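Side-chain contacts in delta-1-pyrroline-5-carboxylate dehydrogenase, mitochondrial (Mus musculus, PDB 4E3X), which probably oxidises glutamic gamma-semialdehyde to glutamate with NAD(+), the second step of proline degradation in mitochondria: residues P36-S41 and P138-V143; Q79-P84 and H89-F94; K146-V149 and T154-Q157; V149-T154 and A390-K395; E370-I375 and V429-I434. One frame throughout, in Å; residues are numbered along the deposited sequence.

Contact 1 (P36-S41 and P138-V143)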
# COMPACT_ATOMS: atom_id res chain seq x y z
N PRO B 36 17.94 23.37 8.96
CA PRO B 36 18.08 23.90 10.32
C PRO B 36 16.97 24.88 10.71
O PRO B 36 16.53 25.69 9.89
CB PRO B 36 19.44 24.62 10.28
CG PRO B 36 20.21 23.91 9.19
CD PRO B 36 19.16 23.58 8.15
N ILE B 37 16.53 24.78 11.95
CA ILE B 37 15.54 25.69 12.51
C ILE B 37 16.21 26.98 12.93
O ILE B 37 17.19 26.97 13.68
CB ILE B 37 14.84 25.05 13.73
CG1 ILE B 37 14.12 23.78 13.32
CG2 ILE B 37 13.86 26.02 14.35
CD1 ILE B 37 12.96 24.06 12.42
N LEU B 38 15.71 28.11 12.43
CA LEU B 38 16.30 29.41 12.75
C LEU B 38 15.77 29.94 14.07
O LEU B 38 14.70 29.53 14.53
CB LEU B 38 16.01 30.41 11.63
CG LEU B 38 16.39 29.96 10.21
CD1 LEU B 38 16.14 31.07 9.20
CD2 LEU B 38 17.84 29.51 10.16
N ALA B 39 16.52 30.85 14.68
CA ALA B 39 16.21 31.33 16.04
C ALA B 39 15.37 32.61 16.08
O ALA B 39 14.67 32.85 17.06
CB ALA B 39 17.49 31.51 16.84
N PHE B 40 15.46 33.43 15.04
CA PHE B 40 14.74 34.71 14.96
C PHE B 40 15.03 35.63 16.14
O PHE B 40 14.15 36.37 16.59
CB PHE B 40 13.23 34.47 14.81
CG PHE B 40 12.87 33.71 13.56
CD1 PHE B 40 12.53 34.37 12.40
CD2 PHE B 40 12.92 32.33 13.55
CE1 PHE B 40 12.23 33.66 11.25
CE2 PHE B 40 12.62 31.62 12.41
CZ PHE B 40 12.27 32.29 11.26
N SER B 41 16.26 35.59 16.64
CA SER B 41 16.68 36.48 17.72
C SER B 41 16.81 37.90 17.21
O SER B 41 16.93 38.13 16.01
CB SER B 41 18.02 36.03 18.30
OG SER B 41 17.93 34.72 18.84
N PRO B 138 15.31 32.67 -0.26
CA PRO B 138 14.62 33.92 -0.60
C PRO B 138 13.12 33.93 -0.32
O PRO B 138 12.57 35.01 -0.15
CB PRO B 138 14.89 34.07 -2.11
CG PRO B 138 15.17 32.67 -2.59
CD PRO B 138 15.92 32.03 -1.44
N ARG B 139 12.49 32.76 -0.26
CA ARG B 139 11.04 32.70 -0.08
C ARG B 139 10.63 32.32 1.34
O ARG B 139 9.44 32.19 1.63
CB ARG B 139 10.39 31.76 -1.10
CG ARG B 139 10.71 32.11 -2.55
CD ARG B 139 10.07 33.43 -2.97
NE ARG B 139 8.77 33.24 -3.63
CZ ARG B 139 8.62 32.98 -4.92
NH1 ARG B 139 7.41 32.82 -5.44
NH2 ARG B 139 9.69 32.86 -5.71
N ARG B 140 11.61 32.13 2.22
CA ARG B 140 11.31 31.68 3.58
C ARG B 140 10.39 32.65 4.31
O ARG B 140 9.38 32.25 4.89
CB ARG B 140 12.59 31.47 4.40
CG ARG B 140 12.40 30.49 5.56
CD ARG B 140 13.55 30.58 6.56
NE ARG B 140 13.63 29.43 7.46
CZ ARG B 140 14.37 28.35 7.23
NH1 ARG B 140 14.39 27.36 8.11
NH2 ARG B 140 15.09 28.27 6.11
N ALA B 141 10.74 33.93 4.29
CA ALA B 141 9.98 34.91 5.05
C ALA B 141 8.54 34.99 4.54
O ALA B 141 7.60 35.09 5.32
CB ALA B 141 10.67 36.28 5.02
N GLU B 142 8.37 34.93 3.22
CA GLU B 142 7.04 34.95 2.62
C GLU B 142 6.16 33.80 3.10
O GLU B 142 5.02 34.02 3.53
CB GLU B 142 7.16 34.89 1.09
CG GLU B 142 5.81 34.80 0.39
CD GLU B 142 5.90 34.36 -1.06
OE1 GLU B 142 7.01 34.42 -1.64
OE2 GLU B 142 4.86 33.96 -1.62
N VAL B 143 6.66 32.57 3.00
CA VAL B 143 5.81 31.43 3.38
C VAL B 143 5.54 31.40 4.89
O VAL B 143 4.46 31.01 5.32
CB VAL B 143 6.32 30.07 2.84
CG1 VAL B 143 6.39 30.10 1.31
CG2 VAL B 143 7.66 29.68 3.46

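Contact 2 (Q79-P84 and H89-F94)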
# COMPACT_ATOMS: atom_id res chain seq x y z
N GLN B 79 -14.95 33.02 -2.32
CA GLN B 79 -14.75 32.68 -0.92
C GLN B 79 -13.63 33.55 -0.35
O GLN B 79 -12.79 34.05 -1.10
CB GLN B 79 -14.35 31.20 -0.80
CG GLN B 79 -15.37 30.21 -1.35
CD GLN B 79 -16.58 30.08 -0.46
OE1 GLN B 79 -16.48 30.17 0.76
NE2 GLN B 79 -17.74 29.85 -1.07
N TYR B 80 -13.64 33.75 0.96
CA TYR B 80 -12.57 34.50 1.61
C TYR B 80 -11.91 33.70 2.71
O TYR B 80 -12.58 32.96 3.44
CB TYR B 80 -13.10 35.80 2.22
CG TYR B 80 -13.59 36.78 1.19
CD1 TYR B 80 -14.92 36.82 0.83
CD2 TYR B 80 -12.71 37.65 0.56
CE1 TYR B 80 -15.38 37.72 -0.12
CE2 TYR B 80 -13.16 38.56 -0.39
CZ TYR B 80 -14.49 38.58 -0.73
OH TYR B 80 -14.93 39.48 -1.68
N GLN B 81 -10.60 33.85 2.81
CA GLN B 81 -9.83 33.35 3.94
C GLN B 81 -9.61 34.52 4.90
O GLN B 81 -9.20 35.61 4.47
CB GLN B 81 -8.49 32.80 3.47
CG GLN B 81 -7.64 32.22 4.58
CD GLN B 81 -6.23 31.91 4.13
OE1 GLN B 81 -5.88 32.14 2.97
NE2 GLN B 81 -5.41 31.41 5.05
N LEU B 82 -9.90 34.29 6.17
CA LEU B 82 -9.78 35.33 7.20
C LEU B 82 -8.56 35.09 8.08
O LEU B 82 -8.17 33.95 8.31
CB LEU B 82 -11.04 35.35 8.07
CG LEU B 82 -12.38 35.34 7.33
CD1 LEU B 82 -13.52 35.37 8.34
CD2 LEU B 82 -12.48 36.51 6.34
N SER B 83 -7.97 36.16 8.60
CA SER B 83 -6.89 36.01 9.57
C SER B 83 -7.50 35.59 10.90
O SER B 83 -8.34 36.30 11.44
CB SER B 83 -6.14 37.34 9.72
OG SER B 83 -5.03 37.19 10.60
N PRO B 84 -7.08 34.44 11.45
CA PRO B 84 -7.78 33.91 12.63
C PRO B 84 -7.78 34.86 13.84
O PRO B 84 -8.74 34.86 14.62
CB PRO B 84 -7.00 32.64 12.95
CG PRO B 84 -6.52 32.18 11.62
CD PRO B 84 -6.16 33.44 10.87
N HIS B 89 -9.78 40.98 8.80
CA HIS B 89 -8.79 40.95 7.73
C HIS B 89 -9.05 39.76 6.80
O HIS B 89 -8.84 38.61 7.18
CB HIS B 89 -7.37 40.89 8.32
CG HIS B 89 -6.27 40.92 7.29
ND1 HIS B 89 -4.95 40.65 7.61
CD2 HIS B 89 -6.28 41.22 5.96
CE1 HIS B 89 -4.20 40.76 6.53
NE2 HIS B 89 -4.99 41.10 5.51
N LYS B 90 -9.51 40.05 5.59
CA LYS B 90 -9.63 39.03 4.57
C LYS B 90 -8.27 38.90 3.90
O LYS B 90 -7.87 39.79 3.15
CB LYS B 90 -10.69 39.42 3.55
CG LYS B 90 -12.10 39.46 4.13
CD LYS B 90 -13.07 40.11 3.17
CE LYS B 90 -14.50 39.98 3.66
NZ LYS B 90 -14.72 40.70 4.93
N VAL B 91 -7.55 37.82 4.19
CA VAL B 91 -6.19 37.69 3.68
C VAL B 91 -6.16 37.21 2.23
O VAL B 91 -5.19 37.45 1.51
CB VAL B 91 -5.31 36.79 4.58
CG1 VAL B 91 -5.41 37.24 6.03
CG2 VAL B 91 -5.69 35.32 4.43
N ALA B 92 -7.22 36.54 1.81
CA ALA B 92 -7.31 36.08 0.43
C ALA B 92 -8.76 36.03 -0.01
O ALA B 92 -9.66 35.76 0.79
CB ALA B 92 -6.65 34.70 0.27
N LYS B 93 -8.96 36.31 -1.30
CA LYS B 93 -10.22 36.09 -1.98
C LYS B 93 -9.94 35.03 -3.03
O LYS B 93 -9.04 35.19 -3.84
CB LYS B 93 -10.69 37.38 -2.67
CG LYS B 93 -12.01 37.21 -3.41
CD LYS B 93 -12.59 38.53 -3.90
CE LYS B 93 -11.84 39.05 -5.09
NZ LYS B 93 -12.53 40.24 -5.68
N PHE B 94 -10.68 33.94 -2.98
CA PHE B 94 -10.44 32.84 -3.91
C PHE B 94 -11.79 32.36 -4.42
O PHE B 94 -12.81 32.98 -4.14
CB PHE B 94 -9.57 31.73 -3.28
CG PHE B 94 -10.21 31.01 -2.12
CD1 PHE B 94 -10.80 29.77 -2.30
CD2 PHE B 94 -10.18 31.55 -0.83
CE1 PHE B 94 -11.37 29.08 -1.25
CE2 PHE B 94 -10.75 30.87 0.24
CZ PHE B 94 -11.34 29.63 0.03
O HOH W 1 -3.93 39.81 10.10

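Contact 3 (K146-V149 and T154-Q157)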
# COMPACT_ATOMS: atom_id res chain seq x y z
N LYS B 146 2.87 34.19 5.55
CA LYS B 146 1.55 33.82 5.05
C LYS B 146 0.90 32.75 5.92
O LYS B 146 -0.31 32.72 6.08
CB LYS B 146 1.64 33.36 3.59
CG LYS B 146 1.93 34.53 2.66
CD LYS B 146 2.07 34.12 1.20
CE LYS B 146 2.24 35.35 0.33
NZ LYS B 146 2.42 35.02 -1.11
N THR B 147 1.72 31.88 6.50
CA THR B 147 1.23 30.86 7.42
C THR B 147 0.84 31.50 8.76
O THR B 147 -0.17 31.14 9.38
CB THR B 147 2.29 29.75 7.59
OG1 THR B 147 2.56 29.15 6.31
CG2 THR B 147 1.81 28.67 8.55
N MET B 148 1.63 32.47 9.22
CA MET B 148 1.28 33.19 10.45
C MET B 148 -0.02 33.96 10.30
O MET B 148 -0.93 33.83 11.12
CB MET B 148 2.40 34.17 10.82
CG MET B 148 3.70 33.49 11.25
SD MET B 148 5.00 34.66 11.68
CE MET B 148 4.25 35.47 13.09
N VAL B 149 -0.11 34.77 9.25
CA VAL B 149 -1.25 35.66 9.10
C VAL B 149 -2.51 34.91 8.67
O VAL B 149 -3.61 35.23 9.13
CB VAL B 149 -0.92 36.82 8.14
CG1 VAL B 149 -2.16 37.63 7.80
CG2 VAL B 149 0.15 37.71 8.75
N THR B 154 2.33 31.15 15.33
CA THR B 154 3.43 31.96 15.83
C THR B 154 4.65 31.77 14.93
O THR B 154 4.70 30.86 14.09
CB THR B 154 3.83 31.54 17.25
OG1 THR B 154 4.15 30.15 17.24
CG2 THR B 154 2.70 31.82 18.23
N VAL B 155 5.65 32.63 15.11
CA VAL B 155 6.90 32.54 14.37
C VAL B 155 7.47 31.12 14.36
O VAL B 155 7.74 30.56 13.30
CB VAL B 155 7.98 33.47 14.95
CG1 VAL B 155 9.30 33.25 14.24
CG2 VAL B 155 7.55 34.92 14.86
N ILE B 156 7.64 30.52 15.53
CA ILE B 156 8.28 29.22 15.58
C ILE B 156 7.40 28.12 15.00
O ILE B 156 7.92 27.21 14.35
CB ILE B 156 8.76 28.85 17.01
CG1 ILE B 156 9.56 27.54 17.00
CG2 ILE B 156 7.58 28.73 17.97
CD1 ILE B 156 10.74 27.55 16.03
N GLN B 157 6.09 28.19 15.20
CA GLN B 157 5.22 27.18 14.62
C GLN B 157 5.22 27.28 13.09
O GLN B 157 5.20 26.28 12.40
CB GLN B 157 3.80 27.27 15.19
CG GLN B 157 3.69 26.78 16.63
CD GLN B 157 4.20 25.36 16.80
OE1 GLN B 157 3.78 24.45 16.09
NE2 GLN B 157 5.13 25.17 17.74

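Contact 4 (V149-T154 and A390-K395). With PRO (proline), chain J.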
# COMPACT_ATOMS: atom_id res chain seq x y z
N VAL B 149 -0.11 34.77 9.25
CA VAL B 149 -1.25 35.66 9.10
C VAL B 149 -2.51 34.91 8.67
O VAL B 149 -3.61 35.23 9.13
CB VAL B 149 -0.92 36.82 8.14
CG1 VAL B 149 -2.16 37.63 7.80
CG2 VAL B 149 0.15 37.71 8.75
N GLY B 150 -2.34 33.91 7.82
CA GLY B 150 -3.49 33.19 7.30
C GLY B 150 -3.96 32.04 8.17
O GLY B 150 -5.15 31.73 8.18
N GLN B 151 -3.05 31.39 8.88
CA GLN B 151 -3.40 30.24 9.71
C GLN B 151 -3.26 30.50 11.21
O GLN B 151 -3.62 29.66 12.02
CB GLN B 151 -2.60 28.99 9.30
CG GLN B 151 -3.02 28.40 7.96
CD GLN B 151 -1.82 27.98 7.14
OE1 GLN B 151 -1.29 28.76 6.36
NE2 GLN B 151 -1.38 26.74 7.32
N GLY B 152 -2.74 31.68 11.57
CA GLY B 152 -2.66 32.07 12.97
C GLY B 152 -1.48 31.49 13.74
O GLY B 152 -1.51 31.46 14.97
N LYS B 153 -0.47 31.01 13.02
CA LYS B 153 0.72 30.45 13.67
C LYS B 153 1.66 31.50 14.25
O LYS B 153 1.78 32.61 13.71
CB LYS B 153 1.49 29.57 12.68
CG LYS B 153 0.69 28.36 12.20
CD LYS B 153 1.55 27.16 11.86
CE LYS B 153 0.66 25.96 11.62
NZ LYS B 153 1.42 24.71 11.35
N THR B 154 2.33 31.15 15.33
CA THR B 154 3.43 31.96 15.83
C THR B 154 4.65 31.77 14.93
O THR B 154 4.70 30.86 14.09
CB THR B 154 3.83 31.54 17.25
OG1 THR B 154 4.15 30.15 17.24
CG2 THR B 154 2.70 31.82 18.23
N ALA B 390 -5.20 32.76 18.19
CA ALA B 390 -6.56 32.32 17.93
C ALA B 390 -6.60 30.98 17.20
O ALA B 390 -5.69 30.64 16.45
CB ALA B 390 -7.26 33.36 17.10
N VAL B 391 -7.68 30.24 17.42
CA VAL B 391 -7.94 29.04 16.64
C VAL B 391 -8.41 29.44 15.24
O VAL B 391 -8.67 30.61 14.96
CB VAL B 391 -8.94 28.08 17.33
CG1 VAL B 391 -8.38 27.63 18.69
CG2 VAL B 391 -10.31 28.74 17.49
N ILE B 392 -8.51 28.46 14.35
CA ILE B 392 -8.51 28.73 12.91
C ILE B 392 -9.74 29.46 12.35
O ILE B 392 -9.60 30.33 11.49
CB ILE B 392 -8.25 27.43 12.10
CG1 ILE B 392 -7.99 27.73 10.62
CG2 ILE B 392 -9.39 26.43 12.29
CD1 ILE B 392 -6.68 28.49 10.36
N ASP B 393 -10.93 29.11 12.82
CA ASP B 393 -12.14 29.67 12.24
C ASP B 393 -13.34 29.59 13.18
O ASP B 393 -13.24 29.08 14.30
CB ASP B 393 -12.46 29.05 10.86
CG ASP B 393 -12.79 27.56 10.92
OD1 ASP B 393 -12.93 26.98 12.01
OD2 ASP B 393 -12.93 26.96 9.83
N ALA B 394 -14.46 30.11 12.71
CA ALA B 394 -15.67 30.18 13.52
C ALA B 394 -16.17 28.80 13.93
O ALA B 394 -16.65 28.62 15.05
CB ALA B 394 -16.75 30.95 12.78
N LYS B 395 -16.04 27.83 13.03
CA LYS B 395 -16.52 26.48 13.32
C LYS B 395 -15.69 25.83 14.43
O LYS B 395 -16.23 25.19 15.33
CB LYS B 395 -16.50 25.61 12.05
N PRO J . -12.28 24.29 10.95
CA PRO J . -13.45 23.65 10.34
C PRO J . -14.24 22.85 11.37
O PRO J . -13.96 22.90 12.57
CB PRO J . -12.83 22.72 9.27
CG PRO J . -11.33 22.84 9.43
CD PRO J . -11.09 24.15 10.10
OXT PRO J . -15.19 22.15 11.02
O HOH W 2 -5.42 29.10 14.19

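Contact 5 (E370-I375 and V429-I434)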
# COMPACT_ATOMS: atom_id res chain seq x y z
N GLU B 370 0.84 27.09 37.77
CA GLU B 370 1.73 28.24 37.80
C GLU B 370 2.16 28.63 36.39
O GLU B 370 2.08 29.80 36.01
CB GLU B 370 2.96 27.94 38.67
N GLU B 371 2.59 27.65 35.61
CA GLU B 371 3.04 27.93 34.25
C GLU B 371 1.89 28.40 33.36
O GLU B 371 2.09 29.23 32.48
CB GLU B 371 3.74 26.71 33.64
CG GLU B 371 5.00 26.30 34.37
CD GLU B 371 6.00 27.43 34.51
OE1 GLU B 371 6.24 28.15 33.52
OE2 GLU B 371 6.55 27.61 35.62
N HIS B 372 0.69 27.87 33.59
CA HIS B 372 -0.50 28.29 32.85
C HIS B 372 -0.71 29.80 32.90
O HIS B 372 -1.05 30.42 31.90
CB HIS B 372 -1.74 27.56 33.36
CG HIS B 372 -3.01 27.97 32.68
ND1 HIS B 372 -3.73 29.08 33.06
CD2 HIS B 372 -3.68 27.42 31.65
CE1 HIS B 372 -4.80 29.20 32.29
NE2 HIS B 372 -4.79 28.20 31.42
N SER B 373 -0.47 30.38 34.07
CA SER B 373 -0.71 31.81 34.27
C SER B 373 0.27 32.67 33.47
O SER B 373 0.08 33.87 33.34
CB SER B 373 -0.63 32.16 35.76
OG SER B 373 0.69 32.04 36.25
N ARG B 374 1.32 32.04 32.95
CA ARG B 374 2.34 32.76 32.20
C ARG B 374 2.19 32.62 30.69
O ARG B 374 2.93 33.23 29.92
CB ARG B 374 3.73 32.27 32.62
N ILE B 375 1.23 31.80 30.25
CA ILE B 375 1.01 31.59 28.82
C ILE B 375 0.31 32.80 28.21
O ILE B 375 -0.78 33.18 28.62
CB ILE B 375 0.16 30.34 28.56
CG1 ILE B 375 0.91 29.09 29.02
CG2 ILE B 375 -0.21 30.24 27.08
CD1 ILE B 375 0.08 27.82 28.96
N VAL B 429 -9.26 31.53 22.21
CA VAL B 429 -9.58 30.60 23.29
C VAL B 429 -8.38 30.50 24.22
O VAL B 429 -7.26 30.24 23.77
CB VAL B 429 -9.88 29.19 22.73
CG1 VAL B 429 -10.26 28.22 23.85
CG2 VAL B 429 -10.98 29.27 21.68
N GLU B 430 -8.60 30.71 25.52
CA GLU B 430 -7.52 30.54 26.49
C GLU B 430 -7.15 29.06 26.61
O GLU B 430 -8.00 28.19 26.38
CB GLU B 430 -7.95 31.07 27.87
CG GLU B 430 -8.22 32.57 27.89
CD GLU B 430 -7.02 33.39 27.45
OE1 GLU B 430 -7.21 34.35 26.67
OE2 GLU B 430 -5.88 33.08 27.87
N PRO B 431 -5.90 28.77 26.99
CA PRO B 431 -5.57 27.37 27.24
C PRO B 431 -6.38 26.87 28.43
O PRO B 431 -6.57 27.60 29.40
CB PRO B 431 -4.07 27.41 27.58
CG PRO B 431 -3.83 28.80 28.05
CD PRO B 431 -4.76 29.67 27.26
N CYS B 432 -6.88 25.64 28.34
CA CYS B 432 -7.75 25.11 29.37
C CYS B 432 -7.24 23.77 29.87
O CYS B 432 -6.94 22.88 29.08
CB CYS B 432 -9.18 24.97 28.84
SG CYS B 432 -10.40 24.47 30.07
N ILE B 433 -7.15 23.63 31.19
CA ILE B 433 -6.78 22.38 31.83
C ILE B 433 -7.97 21.89 32.64
O ILE B 433 -8.48 22.63 33.49
CB ILE B 433 -5.55 22.53 32.74
CG1 ILE B 433 -4.38 23.13 31.96
CG2 ILE B 433 -5.18 21.19 33.35
CD1 ILE B 433 -3.17 23.46 32.82
N ILE B 434 -8.38 20.66 32.38
CA ILE B 434 -9.57 20.07 32.99
C ILE B 434 -9.15 18.78 33.67
O ILE B 434 -8.34 18.03 33.12
CB ILE B 434 -10.62 19.75 31.90
CG1 ILE B 434 -11.14 21.05 31.27
CG2 ILE B 434 -11.76 18.88 32.45
CD1 ILE B 434 -11.81 20.85 29.93

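Contact 1 (P36-S41 and P138-V143)
Leu38 lays its CD1 methyl over one face of the Arg140 guanidinium, towards the rim of the group, with CD1 3.5 Å from Arg140 NE. The same methyl reaches back along the arginine to CD at 3.7 Å, while Leu38 CG sits 3.9 Å from Arg140 NH1; the isobutyl end thus lies along the group from NE to NH1. The two side chains arrive from opposite directions. Arg140 stands at the start of helix 140-151 and runs out extended as far as NE, with CG anti to the backbone N (chi1 -156°); this reach carries the guanidinium across to the loop that precedes helix 45-55, although the nearest CA atoms, those of Leu38 and Arg140, are 10.7 Å apart. At the far end, Arg140 NH1 comes within 3.2 Å of the carbonyl oxygen of Pro36, which lies oblique to the guanidinium plane. The strong polar partners of the arginine lie outside the two segments: NH1 forms a salt bridge with Glu159 of helix 155-180, and NH2 forms another with Glu35. Glu159 also accepts a hydrogen bond from the backbone N of Leu38, and thus joins loop and arginine. A buried guanidinium paired with two carboxylates and roofed by a leucine methyl is likely to stay charged, and its ion pairs are probably strengthened by the apolar cover on that face.

Contact 2 (Q79-P84 and H89-F94)
Gln79 sets its CB over one face of the Phe94 ring, 3.7 Å from the ring centroid and offset towards the rim, in a CH-pi contact. CG is already drawing off, 4.2 Å from Phe94 CE1, and the bend at chi2 (-74°) takes the amide away to Asp77, which accepts a hydrogen bond from NE2. Phe94 offers this face because its CG lies between the backbone N and the carbonyl carbon (chi1 65°), which folds the ring across the neighbouring strand; an alanine here would probably leave Gln79 CB without the surface it rests on and open a gap beside Met239. The strands form an antiparallel beta hairpin with a classic beta bulge: two residues, Val91 and Ala92, stand opposite Gln81 alone, whose carbonyl oxygen takes a bond from Val91 N at 2.8 Å and a weak one from Ala92 N. Val91 CG2 presses against Gln81 CD at 3.5 Å; the amide bonds Leu240 N through OE1 and Gly150 O through NE2. Tyr80 lies alongside Lys93, with Lys90 CD over a ring face. One water bridges Ser83 OG and His89 ND1; Ser83 OG also bonds Val149 O, and His89 NE2 bonds Gln60 O.

Contact 3 (K146-V149 and T154-Q157)
This is a small, buried apolar contact at the corner between two consecutive helices, where the last turns of helix 140-151 meet the first turn of helix 155-180. One side chain, Met148, carries most of it. Its CG lies 4.0 Å from the carbonyl oxygen of Thr154, its sulfur SD passes 3.9 Å from Val155 CA, and its methyl CE ends 3.8 Å from both Val155 N and Val155 CG2. Thioether and valine lie side by side and point the same way. The methionine runs extended from CA to the sulfur and turns at the last bond (chi3 64°), which swings CE onto the valine methyl. A short loop joins the two consecutive helices, and Thr154 is the N-cap of the second: its OG1 accepts a weak hydrogen bond from Gln157 N, 3.4 Å long. Helix 45-55 covers the apolar cluster, with Leu50 touching both Met148 and Val155 and Leu54 reaching Met148. Cutting Met148 back to an alanine would probably leave Val155 CG2 without its methyl partner and open a gap between the two helices beside Leu50. The corner also lies at the dimer interface, where Tyr561 of the second subunit packs on Thr154 and Val155, and its OH is in a weak hydrogen bond with Ile156 N.

Contact 4 (V149-T154 and A390-K395)
Ile392 pushes its CD1 methyl against Gln151 at the C-terminal end of helix 140-151, where the chain leaves the helix at Gly152 with positive phi. Within the aldehyde dehydrogenase fold, the contact sets this helix end against the loop that leads into the N-terminus of helix 394-409. The close part is made by the one methyl: CD1 lies 3.7 Å from the carbonyl oxygen of Gln151, 3.8 Å from its CA and 4.2 Å from its CB. The branch reaches there because CG1 is anti to the backbone N (chi1 -169°), with a turn at chi2 (67°) that aims CD1 at the helix end. The amide of Gln151 turns elsewhere: NE2 donates to the carbonyl oxygen of Phe210 and to Thr213, within the neighbourhood of Asn211, the probable transition-state stabiliser. Next to the methyl the fit is looser, and a water spans the two backbones, donating to Gln151 O at 2.9 Å and to Ala390 O at 2.7 Å; the former oxygen also accepts from the hydroxyl of Tyr343. Ile392 also turns its CG2 methyl to a bound proline. Asp393, the N-cap of helix 394-409, accepts a bond from Ala396 N on OD1, and Arg399 of the same helix also holds the ligand. The proline ring carbon CD rests 3.6 Å from Ile392 CG2, and its nitrogen N makes a weak hydrogen bond to Asp393 OD1 at 3.0 Å, with Asp393 OD2 likewise 3.0 Å from that nitrogen.

Contact 5 (E370-I375 and V429-I434)
The backbones of the two segments come no closer than 7.6 Å between CA atoms, those of His372 and Pro431, and side chains bridge the interval. Helix 361-372 runs out here into a type I beta turn from His372 to Ile375, and it packs against strand 428-436 of the large mixed sheet, an alpha/beta layering within the aldehyde dehydrogenase fold. His372 spans the interval with CG anti to the backbone N (chi1 178°). Its NE2 donates a nearly straight hydrogen bond, 173° at the hydrogen and 2.8 Å long, to Pro431 O. The oxygen lies in the plane of the imidazole, at its edge, yet the donor stands above the carbonyl plane, 51° out of it. This bond implies a proton on NE2. The proline ring packs beside the same nitrogen, with Pro431 CG 3.6 Å from His372 NE2. Ile375 passes the proline ring head to tail, its CG2 4.0 Å from Pro431 CG, and Phe341 of helix 329-341 touches Ile375, Pro431 and Ile433. Trp557 of the second subunit packs on Ile375 and is hydrogen-bonded through NE1 to Glu371 OE1. Farther along the strand, Ile433 reaches the imidazole obliquely, its CD1 4.2 Å from His372 CD2.

How the contacts relate
Contacts 1, 3 and 4 follow helix 140-151 from its first turn to its end: contacts 1 and 3 have centres about 10 Å apart, as do contacts 3 and 4, which share Val149 and Thr154. The hairpin of contact 2, earlier in the chain, touches the end of this helix, with Ser83 and Gln81 probably hydrogen-bonded to Val149 and Gly150. Contact 5 is more remote, its centre about 18 Å from that of contact 4, which it meets through Val391 and Val429; their segments alternate along the chain. Helix 140-151 thus links the N-terminal loop, the hairpin and one of the bound-proline pockets, while contacts 3 and 5 both reach the second subunit of the homodimer.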